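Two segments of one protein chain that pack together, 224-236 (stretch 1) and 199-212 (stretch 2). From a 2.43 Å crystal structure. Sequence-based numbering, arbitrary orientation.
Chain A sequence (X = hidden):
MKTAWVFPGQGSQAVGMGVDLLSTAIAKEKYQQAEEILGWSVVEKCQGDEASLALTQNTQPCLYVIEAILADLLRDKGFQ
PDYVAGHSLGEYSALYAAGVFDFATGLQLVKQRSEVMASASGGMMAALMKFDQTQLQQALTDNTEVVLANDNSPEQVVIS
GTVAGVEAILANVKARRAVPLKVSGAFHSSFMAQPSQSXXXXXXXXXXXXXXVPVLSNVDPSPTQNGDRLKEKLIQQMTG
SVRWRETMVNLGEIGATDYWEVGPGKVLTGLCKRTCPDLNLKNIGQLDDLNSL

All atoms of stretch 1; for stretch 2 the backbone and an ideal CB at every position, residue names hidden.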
# COMPACT_ATOMS: atom_id res chain seq x y z
N THR A 224 11.38 -11.79 -4.76
CA THR A 224 11.12 -13.22 -4.88
C THR A 224 9.85 -13.49 -5.67
O THR A 224 9.06 -12.60 -5.91
CB THR A 224 10.99 -13.93 -3.53
OG1 THR A 224 10.63 -15.30 -3.77
CG2 THR A 224 9.91 -13.30 -2.69
N GLN A 225 9.66 -14.74 -6.08
CA GLN A 225 8.48 -15.10 -6.86
C GLN A 225 7.80 -16.34 -6.34
O GLN A 225 6.78 -16.76 -6.89
CB GLN A 225 8.84 -15.31 -8.31
CG GLN A 225 9.38 -14.08 -8.95
CD GLN A 225 9.66 -14.28 -10.41
OE1 GLN A 225 10.64 -13.76 -10.94
NE2 GLN A 225 8.78 -15.02 -11.08
N ASN A 226 8.36 -16.92 -5.28
CA ASN A 226 7.76 -18.10 -4.66
C ASN A 226 6.43 -17.77 -3.96
O ASN A 226 6.37 -16.88 -3.09
CB ASN A 226 8.75 -18.73 -3.68
CG ASN A 226 8.18 -19.97 -3.02
OD1 ASN A 226 7.81 -19.94 -1.84
ND2 ASN A 226 8.10 -21.05 -3.77
N GLY A 227 5.38 -18.49 -4.34
CA GLY A 227 4.05 -18.23 -3.83
C GLY A 227 3.97 -18.34 -2.33
O GLY A 227 3.26 -17.58 -1.67
N ASP A 228 4.71 -19.28 -1.77
CA ASP A 228 4.58 -19.57 -0.35
C ASP A 228 5.40 -18.61 0.51
O ASP A 228 5.00 -18.26 1.63
CB ASP A 228 4.98 -21.02 -0.08
CG ASP A 228 3.90 -21.99 -0.50
OD1 ASP A 228 2.70 -21.66 -0.34
OD2 ASP A 228 4.25 -23.06 -1.02
N ARG A 229 6.54 -18.17 -0.00
CA ARG A 229 7.32 -17.18 0.70
C ARG A 229 6.54 -15.86 0.71
O ARG A 229 6.50 -15.16 1.73
CB ARG A 229 8.70 -17.02 0.07
CG ARG A 229 9.59 -15.96 0.74
CD ARG A 229 9.88 -16.23 2.24
NE ARG A 229 10.77 -15.21 2.78
CZ ARG A 229 10.52 -14.47 3.86
NH1 ARG A 229 9.41 -14.65 4.57
NH2 ARG A 229 11.40 -13.55 4.25
N LEU A 230 5.89 -15.54 -0.42
CA LEU A 230 5.09 -14.31 -0.54
C LEU A 230 3.89 -14.29 0.42
O LEU A 230 3.63 -13.27 1.05
CB LEU A 230 4.60 -14.13 -1.98
CG LEU A 230 5.65 -13.68 -2.99
CD1 LEU A 230 4.99 -13.44 -4.32
CD2 LEU A 230 6.38 -12.44 -2.54
N LYS A 231 3.18 -15.40 0.53
CA LYS A 231 2.12 -15.53 1.53
C LYS A 231 2.66 -15.32 2.94
O LYS A 231 2.06 -14.61 3.76
CB LYS A 231 1.43 -16.89 1.44
CG LYS A 231 0.14 -16.94 2.25
CD LYS A 231 -0.37 -18.35 2.50
CE LYS A 231 -0.59 -19.11 1.21
NZ LYS A 231 -1.58 -20.21 1.41
N GLU A 232 3.80 -15.95 3.22
CA GLU A 232 4.46 -15.82 4.51
C GLU A 232 4.76 -14.35 4.79
O GLU A 232 4.41 -13.83 5.83
CB GLU A 232 5.74 -16.65 4.56
CG GLU A 232 6.36 -16.79 5.95
CD GLU A 232 7.86 -17.12 5.92
OE1 GLU A 232 8.35 -17.71 4.92
OE2 GLU A 232 8.56 -16.76 6.89
N LYS A 233 5.40 -13.67 3.85
CA LYS A 233 5.68 -12.25 4.00
C LYS A 233 4.38 -11.42 4.15
O LYS A 233 4.35 -10.43 4.88
CB LYS A 233 6.48 -11.74 2.80
CG LYS A 233 7.79 -12.47 2.54
CD LYS A 233 8.53 -11.73 1.45
CE LYS A 233 9.86 -12.34 1.10
NZ LYS A 233 10.69 -11.29 0.45
N LEU A 234 3.32 -11.81 3.45
CA LEU A 234 2.08 -11.05 3.50
C LEU A 234 1.40 -11.25 4.87
O LEU A 234 0.94 -10.29 5.49
CB LEU A 234 1.16 -11.47 2.36
CG LEU A 234 -0.18 -10.73 2.29
CD1 LEU A 234 0.06 -9.26 1.91
CD2 LEU A 234 -1.15 -11.41 1.32
N ILE A 235 1.36 -12.49 5.33
CA ILE A 235 0.84 -12.82 6.65
C ILE A 235 1.55 -12.03 7.74
O ILE A 235 0.93 -11.63 8.73
CB ILE A 235 0.98 -14.34 6.93
CG1 ILE A 235 -0.12 -15.11 6.18
CG2 ILE A 235 0.93 -14.64 8.44
CD1 ILE A 235 -0.00 -16.59 6.30
N GLN A 236 2.84 -11.78 7.55
CA GLN A 236 3.62 -10.99 8.49
C GLN A 236 3.40 -9.47 8.37
O GLN A 236 3.81 -8.70 9.25
CB GLN A 236 5.10 -11.33 8.32
CG GLN A 236 5.45 -12.71 8.85
CD GLN A 236 6.80 -13.19 8.39
OE1 GLN A 236 7.54 -12.46 7.72
NE2 GLN A 236 7.14 -14.42 8.73
N UNK A 199 -7.29 -13.18 10.65
CA UNK A 199 -7.15 -12.96 9.21
C UNK A 199 -6.09 -13.88 8.61
O UNK A 199 -6.23 -14.34 7.47
CB UNK A 199 -6.80 -11.50 8.93
N UNK A 200 -5.04 -14.16 9.38
CA UNK A 200 -3.98 -15.08 8.96
C UNK A 200 -4.49 -16.50 8.75
O UNK A 200 -4.05 -17.19 7.83
CB UNK A 200 -2.85 -15.09 10.00
N UNK A 201 -5.39 -16.94 9.62
CA UNK A 201 -6.08 -18.21 9.44
C UNK A 201 -6.72 -18.23 8.04
O UNK A 201 -6.52 -19.16 7.27
CB UNK A 201 -7.13 -18.42 10.53
N UNK A 202 -7.47 -17.18 7.71
CA UNK A 202 -8.04 -17.02 6.37
C UNK A 202 -6.98 -17.04 5.25
O UNK A 202 -7.16 -17.70 4.21
CB UNK A 202 -8.82 -15.71 6.31
N UNK A 203 -5.88 -16.32 5.46
CA UNK A 203 -4.85 -16.20 4.43
C UNK A 203 -4.15 -17.52 4.12
O UNK A 203 -3.94 -17.84 2.95
CB UNK A 203 -3.81 -15.16 4.86
N UNK A 204 -3.78 -18.27 5.16
CA UNK A 204 -3.06 -19.54 4.94
C UNK A 204 -3.87 -20.58 4.15
O UNK A 204 -3.27 -21.41 3.47
CB UNK A 204 -2.66 -20.14 6.29
N UNK A 205 -5.20 -20.52 4.21
CA UNK A 205 -6.08 -21.46 3.49
C UNK A 205 -6.22 -21.11 2.02
O UNK A 205 -6.90 -21.80 1.26
CB UNK A 205 -7.47 -21.49 4.14
N UNK A 206 -5.57 -20.02 1.63
CA UNK A 206 -5.70 -19.52 0.29
C UNK A 206 -4.48 -19.97 -0.49
O UNK A 206 -3.36 -19.77 -0.04
CB UNK A 206 -5.85 -18.00 0.27
N UNK A 207 -4.67 -20.63 -1.63
CA UNK A 207 -3.52 -21.06 -2.42
C UNK A 207 -2.89 -19.89 -3.15
O UNK A 207 -3.58 -19.13 -3.81
CB UNK A 207 -3.93 -22.14 -3.42
N UNK A 208 -1.58 -19.74 -3.04
CA UNK A 208 -0.88 -18.68 -3.76
C UNK A 208 -0.09 -19.24 -4.94
O UNK A 208 0.77 -20.11 -4.76
CB UNK A 208 0.06 -17.92 -2.81
N UNK A 209 -0.36 -18.75 -6.15
CA UNK A 209 0.48 -19.12 -7.29
C UNK A 209 1.83 -18.44 -7.17
O UNK A 209 1.97 -17.42 -6.48
CB UNK A 209 -0.19 -18.75 -8.61
N UNK A 210 2.82 -18.98 -7.85
CA UNK A 210 4.09 -18.29 -7.93
C UNK A 210 3.87 -17.05 -8.80
O UNK A 210 2.94 -17.00 -9.61
CB UNK A 210 5.19 -19.19 -8.49
N UNK A 211 4.72 -16.06 -8.62
CA UNK A 211 4.56 -14.81 -9.33
C UNK A 211 5.27 -14.85 -10.67
O UNK A 211 6.36 -15.40 -10.80
CB UNK A 211 5.08 -13.65 -8.49
N UNK A 212 4.63 -14.22 -11.65
CA UNK A 212 5.13 -14.13 -13.01
C UNK A 212 6.22 -13.06 -13.15
O UNK A 212 6.91 -13.00 -14.17
CB UNK A 212 3.98 -13.83 -13.97

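Position 199 has helical angles (-63/-35) and a CB with nothing of stretch 1 within 5.5 Å, so stretch 1 sets almost no constraint; it is Phe199. At 200, CA-to-CB points sideways and the ideal CB lies 4.1 Å from Ile235 CG2. A small apolar group suits this spacing, though a longer chain directed outward is not excluded. The residue is Ala200, its CB 4.1 Å from Ile235 CG2.

Positions 201 and 202 point away and out of reach, respectively, leaving the choice open: Gln201 and Thr202.

At 203 the bond points toward stretch 1, with the ideal CB 3.9 Å from Ile235 CG1 and 5.1 Å from Lys231 CG. Leu234 lies nearby, so a medium-sized apolar side chain such as Leu, Ile or Met would suit. Leu203 places CD1 3.8 Å from Ile235 CG1 and 3.9 Å from Leu234 CD2. The two helices run nearly antiparallel (170°), their axes 10.3 Å apart at closest approach.

The CB at 204 points sideways, 4.4 Å from Ile235 CD1, which favours a small or medium side chain with some apolar surface. Thr204 fits: its CG2 is 3.4 Å from Ile235 CD1, while OG1 donates to Ala200 O (2.7 Å). Its backbone also matters, since Lys231 NZ donates to Thr204 O at 2.9 Å.

Position 205 points away and accepts many residues; it is Ala205. At 206 the ideal CB is 4.9 Å from Lys231 NZ, but the carbonyl makes the main contact, whatever the side chain: Lys231 NZ donates to the O of Cys206 at a very short 2.3 Å. Position 207 points away and is His207.

At 208 the CB points toward stretch 1, 3.4 Å from Gly227 O and 4.2 Å from Lys231 CE, with the aliphatic part of Lys231 and Leu234 beyond. A large apolar or aromatic side chain is expected. Phe208 (chi1 -87°) receives Lys231 CG over one ring face, 4.0 Å from the centroid and 13° off the normal, and meets Leu234 CD2 at its edge, 3.9 Å from CZ.

Position 209 points away: Asn209. At 210 the CB is sideways, 4.2 Å from Gly227 N, a donor at the helix start; Asp, Asn, Ser or Thr could accept. Asp210 OD1 accepts from Gly227 N at 2.7 Å, with an N-H...O angle of 164°.

At 211 CA-to-CB points toward stretch 1; the ideal CB is 3.9 Å from Gln225 O and 4.2 Å from Leu230 CD1, favouring a small apolar group. Ala211 supplies it, and its N donates to Gln225 O (2.8 Å). Position 212 points away, leaving wide choice: Thr212.

Stretch 2 199-212: FAQTLTACHFNDAT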
# COMPACT_ATOMS: atom_id res chain seq x y z
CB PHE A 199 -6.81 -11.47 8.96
CG PHE A 199 -6.48 -11.15 7.53
CD1 PHE A 199 -7.42 -11.32 6.52
CD2 PHE A 199 -5.23 -10.65 7.19
CE1 PHE A 199 -7.12 -11.02 5.19
CE2 PHE A 199 -4.92 -10.33 5.88
CZ PHE A 199 -5.87 -10.52 4.87
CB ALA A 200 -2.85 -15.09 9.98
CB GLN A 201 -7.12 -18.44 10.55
CG GLN A 201 -6.58 -19.23 11.76
CD GLN A 201 -7.37 -19.01 13.06
OE1 GLN A 201 -8.54 -18.60 13.04
NE2 GLN A 201 -6.73 -19.28 14.20
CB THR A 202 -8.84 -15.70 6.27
OG1 THR A 202 -10.09 -15.84 6.96
CG2 THR A 202 -9.09 -15.30 4.81
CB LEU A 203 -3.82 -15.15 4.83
CG LEU A 203 -3.87 -13.81 4.09
CD1 LEU A 203 -2.76 -12.86 4.54
CD2 LEU A 203 -3.82 -14.01 2.59
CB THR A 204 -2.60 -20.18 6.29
OG1 THR A 204 -3.45 -19.75 7.35
CG2 THR A 204 -1.17 -19.81 6.61
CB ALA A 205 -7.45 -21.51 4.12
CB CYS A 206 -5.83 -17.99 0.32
SG CYS A 206 -5.95 -17.20 -1.29
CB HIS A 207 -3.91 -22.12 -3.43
CG HIS A 207 -2.88 -22.34 -4.50
ND1 HIS A 207 -1.57 -22.66 -4.21
CD2 HIS A 207 -2.96 -22.28 -5.85
CE1 HIS A 207 -0.89 -22.78 -5.34
NE2 HIS A 207 -1.71 -22.55 -6.35
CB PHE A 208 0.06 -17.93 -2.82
CG PHE A 208 -0.58 -16.81 -2.07
CD1 PHE A 208 -1.93 -16.82 -1.79
CD2 PHE A 208 0.18 -15.72 -1.65
CE1 PHE A 208 -2.52 -15.79 -1.09
CE2 PHE A 208 -0.41 -14.67 -0.96
CZ PHE A 208 -1.77 -14.71 -0.67
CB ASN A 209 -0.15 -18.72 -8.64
CG ASN A 209 -1.58 -19.19 -8.80
OD1 ASN A 209 -1.94 -20.28 -8.36
ND2 ASN A 209 -2.41 -18.35 -9.40
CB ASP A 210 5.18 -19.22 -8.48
CG ASP A 210 5.45 -20.42 -7.56
OD1 ASP A 210 5.37 -20.27 -6.32
OD2 ASP A 210 5.73 -21.53 -8.08
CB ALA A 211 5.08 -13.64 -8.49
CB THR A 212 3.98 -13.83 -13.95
OG1 THR A 212 3.50 -12.52 -13.66
CG2 THR A 212 2.85 -14.78 -13.68
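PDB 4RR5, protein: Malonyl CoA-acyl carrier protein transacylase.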